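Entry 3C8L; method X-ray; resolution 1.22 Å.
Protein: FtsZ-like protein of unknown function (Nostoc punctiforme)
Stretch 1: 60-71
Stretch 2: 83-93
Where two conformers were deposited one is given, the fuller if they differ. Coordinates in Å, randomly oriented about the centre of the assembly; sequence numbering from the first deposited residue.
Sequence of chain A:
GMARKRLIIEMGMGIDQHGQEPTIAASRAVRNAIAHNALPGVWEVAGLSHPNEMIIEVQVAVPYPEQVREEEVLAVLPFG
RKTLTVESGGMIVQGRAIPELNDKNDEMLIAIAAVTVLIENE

Stretch 1 (60-71) VAVPYPEQVREE
Stretch 2 (83-93) TLTVESGGMIV

The parallel pairing of these stretches runs out at two glycines, and the geometry shows why side chains are absent there. Gly-89 (phi/psi 167/-150) lies with its CA 3.9 Å from Ala-61 CB; an ideal CB on it would sit 2.8 Å from Ala-61 CB, a clash. Gly-90 (67/-141) has a positive phi that itself favours glycine, and a modelled CB would be tight at 3.1 Å from Ala-61 O and 3.2 Å from Val-62 CA. Beyond them the chain resumes as a strand at Met-91, a selenomethionine.

Before the glycines, extended backbones run in the same sense, their axes 28° apart and 4.7 Å at closest approach. Val-60 (-115/137) pairs with Val-86 (-128/134) and Ala-61 (-122/129) with Glu-87 (-140/162), each with CA atoms 4.8 Å apart. Register is fixed by Val-60 N donating to Thr-85 O (2.9 Å, 166°), Glu-87 N to Val-60 O (2.9 Å, 149°) and Val-62 N to Glu-87 O (3.1 Å, 156°). The ladder then loosens: Gly-89 N to Val-62 O is a weak bond at 3.4 Å and 144°. Pro-63 N, lacking a hydrogen, lies 3.2 Å from Gly-89 O without bonding.

Val-60 and Val-86, both t, share one sheet face, where their CG1 atoms are 4.1 Å apart. Val-86 CG1 gathers further apolar neighbours: Pro-65 CB at 3.5 Å, Val-68 CG2 (chi1 t) at 3.9 Å and Val-62 CG1 (chi1 p) at 4.0 Å. Pro-65, whose CA-to-CB bond points toward stretch 2, opens the 3-10 segment 65-67; Gln-67 N bonds to Tyr-64 O at 2.9 Å and Val-68 N to Pro-65 O at 3.1 Å. Leu-84 (t, p) places CD1 3.9 Å from Val-60 CG2 and CD2 3.7 Å from Glu-70 CG, the latter on a t, t side chain at the start of a helix.

On the face bearing Ala-61 and Glu-87, Ala-61 CB meets Glu-87 CG at 3.8 Å; Glu-87 is p, t with chi3 -88°. Past the glycines, Ile-92 (m, t) points toward stretch 1, its CG1 3.5 Å from Pro-63 CG (C-gamma exo) and its CD1 4.1 Å from Tyr-64 CE2, oblique to a ring set by chi1 -47° and chi2 -73°.

Water completes the polar edges. Water 1 donates to Val-60 O (2.9 Å) and Glu-87 OE2 (2.7 Å) and accepts from Thr-85 OG1 (2.7 Å). Water 2 accepts from Leu-84 N (2.9 Å) and donates to Glu-70 OE2 (2.8 Å), whereas water 3 donates to both Glu-70 OE1 (2.8 Å) and Leu-84 O (2.7 Å).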

# COMPACT_ATOMS: atom_id res chain seq x y z
N VAL A 60 -13.06 8.79 8.31
CA VAL A 60 -12.66 7.46 8.77
C VAL A 60 -13.85 6.54 9.00
O VAL A 60 -14.88 6.98 9.53
CB VAL A 60 -11.85 7.55 10.11
CG1 VAL A 60 -11.73 6.18 10.80
CG2 VAL A 60 -10.46 8.14 9.84
N ALA A 61 -13.74 5.29 8.56
CA ALA A 61 -14.73 4.25 8.82
C ALA A 61 -13.97 3.13 9.53
O ALA A 61 -12.92 2.68 9.06
CB ALA A 61 -15.43 3.79 7.57
N VAL A 62 -14.51 2.69 10.67
CA VAL A 62 -13.83 1.69 11.47
C VAL A 62 -14.85 1.07 12.44
O VAL A 62 -15.87 1.69 12.73
CB VAL A 62 -12.70 2.41 12.33
CG1 VAL A 62 -13.32 3.45 13.31
CG2 VAL A 62 -11.81 1.45 13.08
N PRO A 63 -14.59 -0.16 12.92
CA PRO A 63 -15.46 -0.69 13.97
C PRO A 63 -15.29 0.15 15.26
O PRO A 63 -14.21 0.68 15.52
CB PRO A 63 -15.01 -2.14 14.14
CG PRO A 63 -14.15 -2.43 12.97
CD PRO A 63 -13.62 -1.17 12.46
N TYR A 64 -16.36 0.25 16.03
CA TYR A 64 -16.38 1.00 17.31
C TYR A 64 -15.93 2.44 17.08
O TYR A 64 -15.03 2.94 17.77
CB TYR A 64 -15.49 0.30 18.34
CG TYR A 64 -15.73 -1.19 18.43
CD1 TYR A 64 -16.88 -1.69 19.03
CD2 TYR A 64 -14.80 -2.09 17.96
CE1 TYR A 64 -17.10 -3.05 19.11
CE2 TYR A 64 -15.00 -3.45 18.03
CZ TYR A 64 -16.15 -3.93 18.61
OH TYR A 64 -16.38 -5.28 18.72
N PRO A 65 -16.58 3.15 16.14
CA PRO A 65 -16.13 4.51 15.82
C PRO A 65 -16.19 5.45 17.02
O PRO A 65 -15.42 6.40 17.11
CB PRO A 65 -17.10 4.94 14.72
CG PRO A 65 -18.29 4.12 14.95
CD PRO A 65 -17.78 2.80 15.36
N GLU A 66 -17.11 5.20 17.93
CA GLU A 66 -17.27 6.00 19.15
C GLU A 66 -16.05 5.95 20.08
O GLU A 66 -15.96 6.77 20.99
CB GLU A 66 -18.53 5.57 19.94
CG GLU A 66 -18.52 4.15 20.53
CD GLU A 66 -18.75 2.97 19.59
OE1 GLU A 66 -18.99 3.20 18.38
OE2 GLU A 66 -18.68 1.82 20.06
N GLN A 67 -15.14 5.01 19.86
CA GLN A 67 -13.93 4.86 20.67
C GLN A 67 -12.71 5.56 20.05
O GLN A 67 -11.64 5.52 20.64
CB GLN A 67 -13.59 3.38 20.89
CG GLN A 67 -14.60 2.63 21.77
CD GLN A 67 -14.26 1.17 21.94
OE1 GLN A 67 -13.09 0.76 21.82
NE2 GLN A 67 -15.29 0.36 22.16
N VAL A 68 -12.88 6.19 18.89
CA VAL A 68 -11.75 6.87 18.25
C VAL A 68 -11.48 8.22 18.90
O VAL A 68 -12.37 9.05 19.05
CB VAL A 68 -12.01 7.03 16.74
CG1 VAL A 68 -10.91 7.89 16.09
CG2 VAL A 68 -12.05 5.67 16.06
N ARG A 69 -10.23 8.42 19.29
CA ARG A 69 -9.75 9.67 19.90
C ARG A 69 -9.34 10.61 18.77
O ARG A 69 -8.28 10.44 18.13
CB ARG A 69 -8.60 9.39 20.84
CG ARG A 69 -8.99 8.43 21.98
CD ARG A 69 -7.87 8.20 22.97
NE ARG A 69 -6.72 7.53 22.38
CZ ARG A 69 -6.54 6.21 22.30
NH1 ARG A 69 -7.43 5.37 22.78
NH2 ARG A 69 -5.45 5.72 21.72
N GLU A 70 -10.18 11.60 18.50
CA GLU A 70 -10.00 12.50 17.36
C GLU A 70 -8.70 13.24 17.29
O GLU A 70 -8.09 13.34 16.23
CB GLU A 70 -11.16 13.50 17.30
CG GLU A 70 -10.96 14.67 16.33
CD GLU A 70 -12.22 15.49 16.09
OE1 GLU A 70 -13.35 14.93 16.24
OE2 GLU A 70 -12.08 16.69 15.74
N GLU A 71 -8.27 13.79 18.41
CA GLU A 71 -7.06 14.60 18.44
C GLU A 71 -5.81 13.82 18.04
O GLU A 71 -4.93 14.35 17.38
CB GLU A 71 -6.91 15.27 19.81
CG GLU A 71 -8.06 16.25 20.19
CD GLU A 71 -9.40 15.60 20.58
OE1 GLU A 71 -9.47 14.36 20.82
OE2 GLU A 71 -10.40 16.35 20.68
N THR A 83 -10.21 18.66 9.82
CA THR A 83 -11.44 18.19 10.42
C THR A 83 -11.50 16.67 10.26
O THR A 83 -10.90 16.09 9.33
CB THR A 83 -12.70 18.79 9.82
OG1 THR A 83 -12.82 18.38 8.46
CG2 THR A 83 -12.71 20.29 9.91
N LEU A 84 -12.25 16.02 11.15
CA LEU A 84 -12.45 14.58 11.12
C LEU A 84 -13.90 14.17 11.30
O LEU A 84 -14.64 14.80 12.07
CB LEU A 84 -11.67 13.91 12.30
CG LEU A 84 -11.78 12.39 12.49
CD1 LEU A 84 -11.16 11.65 11.30
CD2 LEU A 84 -11.11 11.96 13.80
N THR A 85 -14.31 13.16 10.54
CA THR A 85 -15.57 12.48 10.78
C THR A 85 -15.19 11.00 10.99
O THR A 85 -14.23 10.49 10.37
CB THR A 85 -16.60 12.62 9.66
OG1 THR A 85 -16.15 11.96 8.48
CG2 THR A 85 -16.91 14.08 9.40
N VAL A 86 -15.91 10.32 11.88
CA VAL A 86 -15.71 8.90 12.13
C VAL A 86 -17.09 8.25 12.02
O VAL A 86 -18.07 8.76 12.59
CB VAL A 86 -15.09 8.60 13.51
CG1 VAL A 86 -14.64 7.17 13.58
CG2 VAL A 86 -13.86 9.49 13.73
N GLU A 87 -17.16 7.14 11.31
CA GLU A 87 -18.39 6.40 11.10
C GLU A 87 -18.12 4.91 11.18
O GLU A 87 -16.97 4.45 11.09
CB GLU A 87 -18.99 6.76 9.72
CG GLU A 87 -18.17 6.22 8.54
CD GLU A 87 -18.58 6.83 7.23
OE1 GLU A 87 -19.50 6.30 6.58
OE2 GLU A 87 -18.07 7.91 6.90
N SER A 88 -19.18 4.12 11.38
CA SER A 88 -19.06 2.66 11.44
C SER A 88 -18.79 2.11 10.04
O SER A 88 -19.48 2.45 9.09
CB SER A 88 -20.31 2.03 12.04
OG SER A 88 -20.14 0.64 12.18
N GLY A 89 -17.83 1.21 9.94
CA GLY A 89 -17.39 0.63 8.68
C GLY A 89 -16.10 -0.10 8.91
O GLY A 89 -15.80 -0.57 10.01
N GLY A 90 -15.27 -0.15 7.88
CA GLY A 90 -14.05 -0.90 7.99
C GLY A 90 -14.39 -2.39 8.11
O GLY A 90 -15.30 -2.89 7.42
N MSE A 91 -13.64 -3.10 8.94
CA MSE A 91 -13.91 -4.53 9.11
C MSE A 91 -13.32 -5.06 10.42
O MSE A 91 -12.33 -4.52 10.91
CB MSE A 91 -13.32 -5.33 7.94
CG MSE A 91 -13.87 -6.74 7.77
SE MSE A 91 -13.38 -7.58 6.10
CE MSE A 91 -11.81 -8.25 6.77
N ILE A 92 -13.96 -6.07 11.00
CA ILE A 92 -13.42 -6.79 12.15
C ILE A 92 -13.01 -8.19 11.64
O ILE A 92 -13.80 -8.88 10.98
CB ILE A 92 -14.44 -7.03 13.26
CG1 ILE A 92 -14.90 -5.69 13.83
CG2 ILE A 92 -13.82 -7.93 14.34
CD1 ILE A 92 -16.06 -5.78 14.87
N VAL A 93 -11.78 -8.61 11.94
CA VAL A 93 -11.35 -9.97 11.64
C VAL A 93 -11.40 -10.68 13.02
O VAL A 93 -10.69 -10.28 13.96
CB VAL A 93 -9.94 -10.04 11.06
CG1 VAL A 93 -9.56 -11.49 10.82
CG2 VAL A 93 -9.85 -9.21 9.78
O HOH W 1 -16.51 9.25 8.68
O HOH W 2 -13.12 17.71 13.39
O HOH W 3 -15.47 15.47 14.57